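Local coordinates for protein EKC/KEOPS complex subunit PCC1 (Saccharomyces cerevisiae, PDB 4WXA) that serves as the dimerization module of the EKC/KEOPS complex, which is required for threonylcarbamoylation of adenosine 37 in tRNAs reading codons that begin with adenine, at residues L13-P18 against S72-I77. Residues are numbered along the deposited sequence; the frame is centred on the assembly and turned at random.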
# COMPACT_ATOMS: atom_id res chain seq x y z
N LEU A 13 6.59 -1.16 -1.32
CA LEU A 13 5.90 -0.27 -2.19
C LEU A 13 6.10 1.19 -1.72
O LEU A 13 6.12 1.48 -0.53
CB LEU A 13 4.45 -0.63 -2.14
CG LEU A 13 3.56 0.08 -3.16
CD1 LEU A 13 2.45 -0.84 -3.45
CD2 LEU A 13 2.93 1.32 -2.60
N GLU A 14 6.27 2.09 -2.66
CA GLU A 14 6.37 3.51 -2.31
C GLU A 14 5.34 4.27 -3.08
O GLU A 14 5.17 4.18 -4.30
CB GLU A 14 7.76 4.08 -2.52
CG GLU A 14 7.74 5.60 -2.53
CD GLU A 14 9.01 6.23 -2.00
OE1 GLU A 14 10.06 6.14 -2.67
OE2 GLU A 14 8.96 6.87 -0.93
N LEU A 15 4.62 5.03 -2.32
CA LEU A 15 3.58 5.83 -2.84
C LEU A 15 3.95 7.34 -2.78
O LEU A 15 4.42 7.82 -1.74
CB LEU A 15 2.42 5.53 -1.98
CG LEU A 15 1.13 6.24 -2.30
CD1 LEU A 15 0.60 5.91 -3.68
CD2 LEU A 15 0.11 5.79 -1.26
N LYS A 16 3.83 8.07 -3.89
CA LYS A 16 4.16 9.56 -3.87
C LYS A 16 2.93 10.39 -4.22
O LYS A 16 2.30 10.15 -5.25
CB LYS A 16 5.25 9.90 -4.84
CG LYS A 16 6.41 8.92 -4.89
CD LYS A 16 7.47 9.51 -5.78
CE LYS A 16 8.81 8.83 -5.66
NZ LYS A 16 8.85 7.48 -6.28
N ILE A 17 2.58 11.33 -3.36
CA ILE A 17 1.32 12.03 -3.49
C ILE A 17 1.53 13.55 -3.57
O ILE A 17 1.82 14.18 -2.57
CB ILE A 17 0.41 11.69 -2.31
CG1 ILE A 17 0.07 10.19 -2.35
CG2 ILE A 17 -0.90 12.45 -2.32
CD1 ILE A 17 0.24 9.63 -0.97
N PRO A 18 1.39 14.15 -4.77
CA PRO A 18 1.62 15.57 -4.96
C PRO A 18 0.47 16.42 -4.51
O PRO A 18 -0.60 16.35 -5.06
CB PRO A 18 1.83 15.73 -6.45
CG PRO A 18 1.84 14.37 -7.01
CD PRO A 18 1.26 13.43 -6.02
N SER A 72 -5.64 0.22 3.29
CA SER A 72 -6.19 0.88 4.46
C SER A 72 -5.59 2.30 4.64
O SER A 72 -6.31 3.26 4.90
CB SER A 72 -5.88 0.06 5.69
OG SER A 72 -5.87 0.90 6.82
N ILE A 73 -4.29 2.43 4.48
CA ILE A 73 -3.65 3.70 4.60
C ILE A 73 -4.05 4.65 3.50
O ILE A 73 -4.34 5.83 3.75
CB ILE A 73 -2.14 3.55 4.78
CG1 ILE A 73 -1.95 2.92 6.17
CG2 ILE A 73 -1.38 4.89 4.62
CD1 ILE A 73 -0.53 2.86 6.60
N ILE A 74 -4.14 4.14 2.29
CA ILE A 74 -4.66 4.94 1.20
C ILE A 74 -6.04 5.49 1.53
O ILE A 74 -6.36 6.61 1.15
CB ILE A 74 -4.66 4.17 -0.10
CG1 ILE A 74 -3.21 3.96 -0.55
CG2 ILE A 74 -5.41 4.94 -1.17
CD1 ILE A 74 -3.04 3.20 -1.88
N ASP A 75 -6.84 4.74 2.27
CA ASP A 75 -8.16 5.27 2.65
C ASP A 75 -8.01 6.49 3.53
O ASP A 75 -8.69 7.48 3.35
CB ASP A 75 -9.03 4.22 3.37
CG ASP A 75 -9.78 3.26 2.39
OD1 ASP A 75 -9.96 3.57 1.17
OD2 ASP A 75 -10.21 2.20 2.87
N SER A 76 -7.10 6.42 4.48
CA SER A 76 -6.86 7.56 5.37
C SER A 76 -6.44 8.82 4.59
O SER A 76 -6.90 9.93 4.83
CB SER A 76 -5.81 7.20 6.42
OG SER A 76 -6.40 6.33 7.35
N ILE A 77 -5.57 8.60 3.62
CA ILE A 77 -5.02 9.67 2.84
C ILE A 77 -6.12 10.34 2.02
O ILE A 77 -6.22 11.58 2.00
CB ILE A 77 -3.93 9.17 1.93
CG1 ILE A 77 -2.72 8.70 2.73
CG2 ILE A 77 -3.55 10.27 0.97
CD1 ILE A 77 -1.68 7.95 1.85
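Strand 13-18, carrying Leu15 and Ile17, runs almost parallel to helix segment 72-77, which carries Ile74 and Ile77; the two axes differ by 9° and lie 11.9 Å apart at their closest. This is helix-on-sheet packing in the small alpha/beta fold of the Pcc1 family. The long helix 63-88 lies against one face of a three-stranded antiparallel sheet, and strand 11-18 is an outer strand of that sheet within the chain. The contact is buried and wholly apolar, and it is made by side chains alone. Leu15 and Ile17, two residues apart on the strand, both point their CB toward the helix. With CG anti to the backbone N (chi1 -180°) and chi2 at 62°, Leu15 turns CD2 to the helix. There CD2 lies 3.9 Å from Ile74 CG1 and 4.1 Å from Ile74 CD1, so one Leu15 methyl lies against the CG1-CD1 arm of Ile74, the two side chains crossing at a slant. The same methyl lies 4.2 Å from Ile77 CD1, so Leu15 bridges two residues separated by nearly one helical turn. Leu15 also packs on Val5 of the GON7 chain, and Ile74 on Gln78 of that chain. Backbone pairing of residues 13 to 16 with a GON7 strand carries the sheet across the interface. Within PCC1, backbone hydrogen bonds join Leu15 to Val56 and Ile17 to Met54 of the neighbouring strand 53-60. In Ile77, CG1 stands anti to the carbonyl carbon, with chi2 extended at 170°, and the end methyl reaches toward the strand. It meets Ile17 tip to tip, with CD1 of Ile77 3.8 Å from CD1 of Ile17.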